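Long-range contacts in oxalate biosynthetic component 1 (Burkholderia thailandensis, PDB 5IKY), which makes oxalate in quorum sensing-dependent oxalogenesis, combining serine hydrolase and lyase activities in a single bifunctional enzyme: residues A[408-412]-A[424-428]; A[564-569]-A[682-686]; A[687-691]-A[722-726]. All blocks are in the same frame, centred on the assembly; numbering follows the deposited sequence.

Interaction 1. Residues A[408-412]-A[424-428]; sequences AIAKL and AVELA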
ATOM      1  N   ALA A 408     -20.584   4.614 -34.881  1.00 61.60           N
ATOM      2  CA  ALA A 408     -19.846   3.718 -35.761  1.00 65.22           C
ATOM      3  C   ALA A 408     -18.911   2.826 -34.951  1.00 77.14           C
ATOM      4  O   ALA A 408     -18.951   1.602 -35.073  1.00 93.82           O
ATOM      5  CB  ALA A 408     -19.064   4.511 -36.797  1.00 60.02           C
ATOM      6  N   ILE A 409     -18.081   3.452 -34.119  1.00 87.41           N
ATOM      7  CA  ILE A 409     -17.132   2.741 -33.263  1.00 80.13           C
ATOM      8  C   ILE A 409     -17.812   1.694 -32.378  1.00 76.07           C
ATOM      9  O   ILE A 409     -17.310   0.579 -32.222  1.00 69.98           O
ATOM     10  CB  ILE A 409     -16.351   3.729 -32.367  1.00 67.31           C
ATOM     11  CG1 ILE A 409     -15.375   4.554 -33.209  1.00 68.18           C
ATOM     12  CG2 ILE A 409     -15.602   2.994 -31.268  1.00 52.28           C
ATOM     13  CD1 ILE A 409     -14.616   5.603 -32.419  1.00 59.31           C
ATOM     14  N   ALA A 410     -18.962   2.056 -31.815  1.00 71.10           N
ATOM     15  CA  ALA A 410     -19.714   1.157 -30.947  1.00 68.21           C
ATOM     16  C   ALA A 410     -20.119  -0.122 -31.675  1.00 83.43           C
ATOM     17  O   ALA A 410     -20.199  -1.191 -31.068  1.00 95.75           O
ATOM     18  CB  ALA A 410     -20.945   1.863 -30.393  1.00 53.41           C
ATOM     19  N   LYS A 411     -20.370  -0.011 -32.976  1.00 70.95           N
ATOM     20  CA  LYS A 411     -20.767  -1.169 -33.769  1.00 86.96           C
ATOM     21  C   LYS A 411     -19.603  -2.120 -34.028  1.00 92.26           C
ATOM     22  O   LYS A 411     -19.770  -3.338 -33.990  1.00110.35           O
ATOM     23  CB  LYS A 411     -21.375  -0.729 -35.100  1.00 87.28           C
ATOM     24  CG  LYS A 411     -22.889  -0.617 -35.088  1.00 90.19           C
ATOM     25  CD  LYS A 411     -23.456  -0.775 -36.493  1.00101.59           C
ATOM     26  CE  LYS A 411     -22.660  -1.792 -37.303  1.00 99.75           C
ATOM     27  NZ  LYS A 411     -23.438  -2.332 -38.454  1.00104.89           N
ATOM     28  N   LEU A 412     -18.426  -1.562 -34.296  1.00 84.15           N
ATOM     29  CA  LEU A 412     -17.245  -2.380 -34.543  1.00 86.60           C
ATOM     30  C   LEU A 412     -16.838  -3.138 -33.284  1.00 86.72           C
ATOM     31  O   LEU A 412     -16.306  -4.246 -33.359  1.00 84.98           O
ATOM     32  CB  LEU A 412     -16.082  -1.522 -35.043  1.00 78.81           C
ATOM     33  CG  LEU A 412     -16.250  -0.893 -36.428  1.00 92.18           C
ATOM     34  CD1 LEU A 412     -16.246   0.625 -36.346  1.00 88.80           C
ATOM     35  CD2 LEU A 412     -15.174  -1.387 -37.381  1.00 92.01           C
ATOM     36  N   ALA A 424     -11.744   0.514 -35.103  1.00 62.77           N
ATOM     37  CA  ALA A 424     -12.311   1.266 -33.991  1.00 61.60           C
ATOM     38  C   ALA A 424     -11.253   2.156 -33.347  1.00 72.34           C
ATOM     39  O   ALA A 424     -11.527   3.303 -32.988  1.00 69.08           O
ATOM     40  CB  ALA A 424     -12.911   0.321 -32.960  1.00 66.27           C
ATOM     41  N   VAL A 425     -10.044   1.622 -33.206  1.00 71.76           N
ATOM     42  CA  VAL A 425      -8.938   2.367 -32.615  1.00 67.91           C
ATOM     43  C   VAL A 425      -8.540   3.542 -33.499  1.00 71.46           C
ATOM     44  O   VAL A 425      -8.341   4.657 -33.013  1.00 82.33           O
ATOM     45  CB  VAL A 425      -7.709   1.464 -32.378  1.00 65.41           C
ATOM     46  CG1 VAL A 425      -6.514   2.293 -31.931  1.00 52.12           C
ATOM     47  CG2 VAL A 425      -8.030   0.394 -31.347  1.00 62.55           C
ATOM     48  N   GLU A 426      -8.437   3.288 -34.800  1.00 77.61           N
ATOM     49  CA  GLU A 426      -8.072   4.327 -35.757  1.00 74.62           C
ATOM     50  C   GLU A 426      -9.101   5.452 -35.766  1.00 81.18           C
ATOM     51  O   GLU A 426      -8.743   6.630 -35.802  1.00 82.46           O
ATOM     52  CB  GLU A 426      -7.922   3.737 -37.161  1.00 68.46           C
ATOM     53  N   LEU A 427     -10.379   5.084 -35.729  1.00 64.50           N
ATOM     54  CA  LEU A 427     -11.460   6.065 -35.706  1.00 66.71           C
ATOM     55  C   LEU A 427     -11.371   6.959 -34.473  1.00 78.19           C
ATOM     56  O   LEU A 427     -11.516   8.177 -34.565  1.00 77.23           O
ATOM     57  CB  LEU A 427     -12.823   5.369 -35.747  1.00 64.51           C
ATOM     58  CG  LEU A 427     -13.295   4.839 -37.102  1.00 69.76           C
ATOM     59  CD1 LEU A 427     -14.668   4.189 -36.980  1.00 57.73           C
ATOM     60  CD2 LEU A 427     -13.315   5.951 -38.134  1.00 58.29           C
ATOM     61  N   ALA A 428     -11.126   6.343 -33.322  1.00 72.43           N
ATOM     62  CA  ALA A 428     -11.045   7.074 -32.063  1.00 63.39           C
ATOM     63  C   ALA A 428      -9.816   7.978 -32.020  1.00 64.10           C
ATOM     64  O   ALA A 428      -9.900   9.134 -31.602  1.00 58.25           O
ATOM     65  CB  ALA A 428     -11.031   6.104 -30.892  1.00 50.96           C
TER
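Successive helices can pack side by side when the chain reverses between them, and 408-412 against 424-428 does this in near-antiparallel fashion. The two short axes approach to 9.5 Å, with 160° between their N-to-C directions. The backbones come nearest where Ile409 CA lies 5.1 Å from Ala424 CA, a closeness that owes much to the single methyl group of Ala424. No hydrogen bond links the segments, so the contact rests on apolar packing alone. Ile409 is the main bridge: its CG2 meets Ala424 CB at 4.2 Å, its CG1 meets Leu427 CB at 3.7 Å, and its CD1 reaches Ala428 CB at 3.9 Å, a turn beyond Ala424. One turn on, Leu412 sets its CB 4.2 Å from Ala424 CB and its CD1 3.9 Å from Leu427 CD1. Leu427 thus receives two residues of the other helix, with Ala408 CB a looser third at 4.4 Å from Leu427 CD1. Phe456 and Leu459 pack on Ile409, and Val463 of helix 460-466 on Ala428, burying that side of the pair. The result is a helical hairpin, helix 403-415 followed by 418-442, in the beta-alpha-beta crossover that joins the neighbouring parallel strands 375-380 and 446-451 of a TIM-barrel-type domain, probably related to the beta-keto acid cleavage enzymes.

Interaction 2. Residues A[564-569]-A[682-686]; sequences IVDTYR and LPLRC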
ATOM      1  N   ILE A 564      16.083  24.066   8.917  1.00 65.62           N
ATOM      2  CA  ILE A 564      15.254  22.868   8.962  1.00 58.39           C
ATOM      3  C   ILE A 564      14.815  22.547  10.385  1.00 58.52           C
ATOM      4  O   ILE A 564      13.682  22.114  10.617  1.00 49.75           O
ATOM      5  CB  ILE A 564      15.997  21.675   8.357  1.00 58.39           C
ATOM      6  CG1 ILE A 564      16.111  21.876   6.851  1.00 67.15           C
ATOM      7  CG2 ILE A 564      15.294  20.365   8.701  1.00 49.16           C
ATOM      8  CD1 ILE A 564      16.782  20.775   6.167  1.00 53.46           C
ATOM      9  N   VAL A 565      15.713  22.781  11.335  1.00 59.23           N
ATOM     10  CA  VAL A 565      15.373  22.657  12.744  1.00 62.24           C
ATOM     11  C   VAL A 565      14.205  23.580  13.076  1.00 60.65           C
ATOM     12  O   VAL A 565      13.278  23.192  13.788  1.00 62.40           O
ATOM     13  CB  VAL A 565      16.578  22.985  13.642  1.00 69.16           C
ATOM     14  CG1 VAL A 565      16.176  22.981  15.113  1.00 59.11           C
ATOM     15  CG2 VAL A 565      17.703  21.994  13.387  1.00 46.30           C
ATOM     16  N   ASP A 566      14.242  24.793  12.532  1.00 68.40           N
ATOM     17  CA  ASP A 566      13.171  25.755  12.763  1.00 74.51           C
ATOM     18  C   ASP A 566      11.860  25.247  12.176  1.00 67.24           C
ATOM     19  O   ASP A 566      10.802  25.369  12.797  1.00 70.27           O
ATOM     20  CB  ASP A 566      13.525  27.119  12.172  1.00 75.87           C
ATOM     21  CG  ASP A 566      12.611  28.223  12.672  1.00102.18           C
ATOM     22  OD1 ASP A 566      12.805  28.682  13.818  1.00109.00           O
ATOM     23  OD2 ASP A 566      11.697  28.629  11.922  1.00114.49           O
ATOM     24  N   THR A 567      11.937  24.674  10.978  1.00 56.22           N
ATOM     25  CA  THR A 567      10.771  24.078  10.336  1.00 54.58           C
ATOM     26  C   THR A 567      10.171  22.979  11.211  1.00 61.08           C
ATOM     27  O   THR A 567       8.954  22.908  11.388  1.00 67.06           O
ATOM     28  CB  THR A 567      11.119  23.492   8.954  1.00 62.26           C
ATOM     29  OG1 THR A 567      11.549  24.540   8.078  1.00 57.63           O
ATOM     30  CG2 THR A 567       9.909  22.796   8.349  1.00 40.36           C
ATOM     31  N   TYR A 568      11.033  22.133  11.767  1.00 63.16           N
ATOM     32  CA  TYR A 568      10.583  21.053  12.637  1.00 57.04           C
ATOM     33  C   TYR A 568       9.974  21.584  13.930  1.00 59.46           C
ATOM     34  O   TYR A 568       8.973  21.056  14.412  1.00 72.11           O
ATOM     35  CB  TYR A 568      11.733  20.099  12.970  1.00 55.28           C
ATOM     36  CG  TYR A 568      11.385  19.136  14.081  1.00 64.38           C
ATOM     37  CD1 TYR A 568      10.544  18.056  13.847  1.00 67.05           C
ATOM     38  CD2 TYR A 568      11.882  19.314  15.367  1.00 64.32           C
ATOM     39  CE1 TYR A 568      10.210  17.178  14.859  1.00 62.95           C
ATOM     40  CE2 TYR A 568      11.554  18.439  16.387  1.00 58.59           C
ATOM     41  CZ  TYR A 568      10.717  17.373  16.124  1.00 63.48           C
ATOM     42  OH  TYR A 568      10.384  16.493  17.126  1.00 68.19           O
ATOM     43  N   ARG A 569      10.592  22.618  14.490  1.00 58.70           N
ATOM     44  CA  ARG A 569      10.130  23.209  15.743  1.00 55.59           C
ATOM     45  C   ARG A 569       8.671  23.651  15.656  1.00 67.35           C
ATOM     46  O   ARG A 569       7.911  23.507  16.614  1.00 90.59           O
ATOM     47  CB  ARG A 569      11.012  24.396  16.130  1.00 60.71           C
ATOM     48  CG  ARG A 569      10.621  25.053  17.443  1.00 73.46           C
ATOM     49  CD  ARG A 569      11.288  26.410  17.599  1.00 94.67           C
ATOM     50  NE  ARG A 569      11.002  27.291  16.470  1.00109.90           N
ATOM     51  CZ  ARG A 569       9.891  28.010  16.343  1.00111.40           C
ATOM     52  NH1 ARG A 569       8.951  27.954  17.277  1.00 95.37           N
ATOM     53  NH2 ARG A 569       9.718  28.785  15.281  1.00113.12           N
ATOM     54  N   LEU A 682      16.316  20.493  21.381  1.00 73.31           N
ATOM     55  CA  LEU A 682      15.546  20.630  20.143  1.00 70.80           C
ATOM     56  C   LEU A 682      16.240  20.059  18.890  1.00 73.59           C
ATOM     57  O   LEU A 682      15.617  19.297  18.149  1.00 56.65           O
ATOM     58  CB  LEU A 682      15.184  22.104  19.915  1.00 55.69           C
ATOM     59  CG  LEU A 682      14.464  22.470  18.615  1.00 64.26           C
ATOM     60  CD1 LEU A 682      13.128  21.753  18.515  1.00 52.06           C
ATOM     61  CD2 LEU A 682      14.277  23.978  18.518  1.00 68.57           C
ATOM     62  N   PRO A 683      17.522  20.410  18.643  1.00 69.50           N
ATOM     63  CA  PRO A 683      18.140  19.877  17.420  1.00 66.14           C
ATOM     64  C   PRO A 683      18.248  18.352  17.396  1.00 70.64           C
ATOM     65  O   PRO A 683      18.191  17.758  16.320  1.00 71.69           O
ATOM     66  CB  PRO A 683      19.536  20.508  17.425  1.00 60.95           C
ATOM     67  CG  PRO A 683      19.403  21.719  18.276  1.00 69.05           C
ATOM     68  CD  PRO A 683      18.435  21.330  19.347  1.00 61.53           C
ATOM     69  N   LEU A 684      18.402  17.732  18.562  1.00 68.29           N
ATOM     70  CA  LEU A 684      18.468  16.276  18.636  1.00 57.56           C
ATOM     71  C   LEU A 684      17.129  15.657  18.244  1.00 60.78           C
ATOM     72  O   LEU A 684      17.084  14.648  17.540  1.00 59.85           O
ATOM     73  CB  LEU A 684      18.881  15.822  20.038  1.00 61.51           C
ATOM     74  CG  LEU A 684      18.876  14.315  20.316  1.00 62.65           C
ATOM     75  CD1 LEU A 684      19.631  13.552  19.239  1.00 66.47           C
ATOM     76  CD2 LEU A 684      19.483  14.038  21.681  1.00 58.36           C
ATOM     77  N   ARG A 685      16.039  16.270  18.694  1.00 57.77           N
ATOM     78  CA  ARG A 685      14.708  15.779  18.363  1.00 57.65           C
ATOM     79  C   ARG A 685      14.441  15.950  16.873  1.00 60.02           C
ATOM     80  O   ARG A 685      13.742  15.138  16.262  1.00 62.05           O
ATOM     81  CB  ARG A 685      13.637  16.500  19.188  1.00 60.39           C
ATOM     82  CG  ARG A 685      13.818  16.363  20.695  1.00 67.43           C
ATOM     83  CD  ARG A 685      12.532  16.678  21.454  1.00 68.35           C
ATOM     84  NE  ARG A 685      12.072  18.044  21.223  1.00 71.72           N
ATOM     85  CZ  ARG A 685      12.436  19.091  21.955  1.00 73.96           C
ATOM     86  NH1 ARG A 685      13.275  18.934  22.970  1.00 72.49           N
ATOM     87  NH2 ARG A 685      11.965  20.298  21.668  1.00 76.07           N
ATOM     88  N   CYS A 686      15.008  17.004  16.292  1.00 59.75           N
ATOM     89  CA  CYS A 686      14.859  17.261  14.865  1.00 63.49           C
ATOM     90  C   CYS A 686      15.569  16.193  14.046  1.00 72.28           C
ATOM     91  O   CYS A 686      15.016  15.676  13.073  1.00 63.60           O
ATOM     92  CB  CYS A 686      15.403  18.642  14.501  1.00 72.48           C
ATOM     93  SG  CYS A 686      15.349  19.012  12.727  1.00 63.98           S
TER
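In the helical cap domain, helices 562-579 and 682-690 pack nearly at right angles, with one tyrosine ring of the first lying against the backbone of the second. Segments 564-569 and 682-686 cross at 86°, their axes 9.5 Å apart. Tyr568 supplies the ring: Cys686 CA sits over its face, 3.9 Å from the centroid, as a CH-pi contact, while Leu682 CD1 meets the ring edge at Tyr568 CD2, 4.2 Å away. Cys686 SG makes an oblique sulfur-aromatic contact with the same ring and also lies 3.6 Å from Val565 CA. Val565 CG1 packs 3.9 Å from Leu682 CG, and Arg569 CG covers Leu682 CD2 at 4.0 Å. No hydrogen bond joins the segments. Arg569 NH2 bridges Asp566 OD1 at 3.4 Å and the guanidinium also pairs with Asp573, whereas Glu572 of helix 562-579, hydrogen-bonded to Tyr568 OH, forms a salt bridge to Arg685, linking the two helices. Nearby, helix 530-541 packs on Ile564 and Thr567, and helix 715-734 on Leu684.

Interaction 3. Residues A[687-691]-A[722-726]; sequences LEYLV and LYHAL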
ATOM      1  N   LEU A 687      16.797  15.873  14.446  1.00 56.99           N
ATOM      2  CA  LEU A 687      17.585  14.843  13.778  1.00 53.05           C
ATOM      3  C   LEU A 687      16.863  13.502  13.803  1.00 56.13           C
ATOM      4  O   LEU A 687      16.832  12.785  12.801  1.00 56.04           O
ATOM      5  CB  LEU A 687      18.961  14.706  14.432  1.00 55.54           C
ATOM      6  CG  LEU A 687      19.932  15.873  14.250  1.00 65.36           C
ATOM      7  CD1 LEU A 687      21.149  15.694  15.142  1.00 63.96           C
ATOM      8  CD2 LEU A 687      20.346  16.001  12.797  1.00 47.83           C
ATOM      9  N   GLU A 688      16.285  13.172  14.955  1.00 54.88           N
ATOM     10  CA  GLU A 688      15.545  11.925  15.116  1.00 55.80           C
ATOM     11  C   GLU A 688      14.340  11.889  14.188  1.00 56.30           C
ATOM     12  O   GLU A 688      13.983  10.838  13.660  1.00 72.05           O
ATOM     13  CB  GLU A 688      15.095  11.743  16.569  1.00 62.63           C
ATOM     14  CG  GLU A 688      16.212  11.374  17.533  1.00 75.11           C
ATOM     15  CD  GLU A 688      15.692  10.983  18.905  1.00 87.23           C
ATOM     16  OE1 GLU A 688      14.507  11.253  19.193  1.00 88.17           O
ATOM     17  OE2 GLU A 688      16.469  10.402  19.693  1.00 92.81           O
ATOM     18  N   TYR A 689      13.721  13.047  13.995  1.00 53.40           N
ATOM     19  CA  TYR A 689      12.595  13.172  13.083  1.00 48.46           C
ATOM     20  C   TYR A 689      13.037  12.958  11.638  1.00 51.48           C
ATOM     21  O   TYR A 689      12.416  12.197  10.896  1.00 52.35           O
ATOM     22  CB  TYR A 689      11.930  14.542  13.244  1.00 47.80           C
ATOM     23  CG  TYR A 689      10.929  14.881  12.161  1.00 53.90           C
ATOM     24  CD1 TYR A 689       9.707  14.226  12.089  1.00 59.91           C
ATOM     25  CD2 TYR A 689      11.202  15.865  11.220  1.00 56.68           C
ATOM     26  CE1 TYR A 689       8.788  14.534  11.103  1.00 59.65           C
ATOM     27  CE2 TYR A 689      10.288  16.181  10.231  1.00 60.11           C
ATOM     28  CZ  TYR A 689       9.084  15.513  10.179  1.00 60.57           C
ATOM     29  OH  TYR A 689       8.173  15.825   9.199  1.00 60.25           O
ATOM     30  N   LEU A 690      14.122  13.624  11.251  1.00 54.58           N
ATOM     31  CA  LEU A 690      14.619  13.562   9.878  1.00 52.61           C
ATOM     32  C   LEU A 690      14.958  12.142   9.427  1.00 52.44           C
ATOM     33  O   LEU A 690      14.575  11.731   8.334  1.00 51.77           O
ATOM     34  CB  LEU A 690      15.848  14.457   9.719  1.00 48.06           C
ATOM     35  CG  LEU A 690      15.585  15.962   9.657  1.00 58.66           C
ATOM     36  CD1 LEU A 690      16.897  16.728   9.628  1.00 45.94           C
ATOM     37  CD2 LEU A 690      14.732  16.306   8.445  1.00 42.47           C
ATOM     38  N   VAL A 691      15.668  11.394  10.266  1.00 48.96           N
ATOM     39  CA  VAL A 691      16.071  10.037   9.905  1.00 54.47           C
ATOM     40  C   VAL A 691      14.891   9.069   9.934  1.00 56.83           C
ATOM     41  O   VAL A 691      15.022   7.909   9.546  1.00 61.74           O
ATOM     42  CB  VAL A 691      17.177   9.505  10.835  1.00 57.15           C
ATOM     43  CG1 VAL A 691      18.451  10.316  10.662  1.00 54.06           C
ATOM     44  CG2 VAL A 691      16.710   9.521  12.283  1.00 59.23           C
ATOM     45  N   LEU A 722      23.613  12.764   9.284  1.00 59.62           N
ATOM     46  CA  LEU A 722      22.563  12.982  10.273  1.00 53.60           C
ATOM     47  C   LEU A 722      22.812  12.170  11.539  1.00 61.70           C
ATOM     48  O   LEU A 722      22.688  12.684  12.650  1.00 66.63           O
ATOM     49  CB  LEU A 722      21.195  12.634   9.688  1.00 50.20           C
ATOM     50  CG  LEU A 722      20.659  13.604   8.637  1.00 51.22           C
ATOM     51  CD1 LEU A 722      19.327  13.118   8.082  1.00 49.79           C
ATOM     52  CD2 LEU A 722      20.528  14.993   9.230  1.00 46.25           C
ATOM     53  N   TYR A 723      23.162  10.899  11.367  1.00 50.08           N
ATOM     54  CA  TYR A 723      23.450  10.035  12.509  1.00 58.59           C
ATOM     55  C   TYR A 723      24.762  10.418  13.182  1.00 57.79           C
ATOM     56  O   TYR A 723      24.956  10.154  14.365  1.00 61.24           O
ATOM     57  CB  TYR A 723      23.483   8.567  12.083  1.00 54.61           C
ATOM     58  CG  TYR A 723      22.120   7.915  12.102  1.00 58.04           C
ATOM     59  CD1 TYR A 723      21.421   7.772  13.293  1.00 56.83           C
ATOM     60  CD2 TYR A 723      21.532   7.445  10.934  1.00 49.92           C
ATOM     61  CE1 TYR A 723      20.173   7.186  13.323  1.00 61.79           C
ATOM     62  CE2 TYR A 723      20.283   6.851  10.954  1.00 63.48           C
ATOM     63  CZ  TYR A 723      19.609   6.722  12.154  1.00 66.42           C
ATOM     64  OH  TYR A 723      18.368   6.132  12.188  1.00 68.33           O
ATOM     65  N   HIS A 724      25.659  11.039  12.422  1.00 66.09           N
ATOM     66  CA  HIS A 724      26.904  11.553  12.977  1.00 55.73           C
ATOM     67  C   HIS A 724      26.608  12.609  14.036  1.00 61.48           C
ATOM     68  O   HIS A 724      27.119  12.543  15.154  1.00 54.90           O
ATOM     69  CB  HIS A 724      27.784  12.138  11.871  1.00 61.37           C
ATOM     70  CG  HIS A 724      29.142  12.567  12.335  1.00 65.13           C
ATOM     71  ND1 HIS A 724      29.341  13.651  13.164  1.00 85.26           N
ATOM     72  CD2 HIS A 724      30.370  12.063  12.075  1.00 96.05           C
ATOM     73  CE1 HIS A 724      30.634  13.789  13.400  1.00 76.27           C
ATOM     74  NE2 HIS A 724      31.280  12.840  12.749  1.00 82.85           N
ATOM     75  N   ALA A 725      25.777  13.582  13.673  1.00 52.62           N
ATOM     76  CA  ALA A 725      25.375  14.629  14.602  1.00 65.70           C
ATOM     77  C   ALA A 725      24.521  14.048  15.722  1.00 67.52           C
ATOM     78  O   ALA A 725      24.597  14.490  16.870  1.00 79.64           O
ATOM     79  CB  ALA A 725      24.619  15.728  13.871  1.00 54.52           C
ATOM     80  N   LEU A 726      23.711  13.052  15.379  1.00 62.90           N
ATOM     81  CA  LEU A 726      22.831  12.404  16.343  1.00 60.86           C
ATOM     82  C   LEU A 726      23.650  11.629  17.369  1.00 65.10           C
ATOM     83  O   LEU A 726      23.292  11.573  18.544  1.00 69.82           O
ATOM     84  CB  LEU A 726      21.844  11.477  15.628  1.00 58.58           C
ATOM     85  CG  LEU A 726      20.483  11.227  16.285  1.00 66.49           C
ATOM     86  CD1 LEU A 726      19.470  10.793  15.238  1.00 59.81           C
ATOM     87  CD2 LEU A 726      20.579  10.184  17.386  1.00 71.99           C
TER
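A leucine-rich interface shows how a buried helix contact can be filled mainly by leucine and valine side chains. On segment 722-726, Leu722 comes first and meets three residues of 687-691: its CD2 lies 3.7 Å from Leu687 CD2 and 4.0 Å from Leu690 CD1, and its CB lies 3.7 Å from Val691 CG1. Tyr723 follows with its CA-to-CB bond turned away, yet its ring swings back, so that Val691 CG1 stands over the ring face, 4.1 Å from the centroid, in a CH-pi contact. Ala725, a turn after Leu722, offers only a methyl group, whose CB touches Leu687 CD1 at 3.7 Å. Leu726 closes the segment where the backbones are nearest, Leu687 CA to Leu726 CA at 6.3 Å; its CD1 approaches Leu687 CB and Glu688 CG, each at 4.0 Å, and Val691 CG2 at 4.2 Å. Glu688 also takes part through its backbone N, 4.0 Å from Leu726 CD1, while its carboxylate is paired with Lys680. Leu558 and Leu561 pack on Leu687, extending the apolar cluster beyond the two segments. This is hydrophobic core packing between helices 682-690 and 715-734 of the cap domain, the second of which is followed in the chain by strand 747-752 of the mixed sheet of the alpha/beta-hydrolase domain.

How the interactions relate
Apolar packing without a single hydrogen bond across the segments is common to all three contacts, but their settings differ. Interaction 1 lies in the barrel-type part of the chain, about 59 Å, centre to centre, from each of the others and on the opposite side of the chain's centre. Local in sequence and partly buried, it uses aliphatic groups only. Interactions 2 and 3 share helix 682-690, lie about 10 Å apart between centres, and touch most closely at Tyr568 CD1 and Tyr689 CD2, 3.5 Å, and through Leu684 with Leu726 and Ile564 with Leu690. Interaction 3 is the more buried and mainly aliphatic; interaction 2 adds a sulfur-aromatic contact, its charged ends pairing within helix 562-579 or through Glu572.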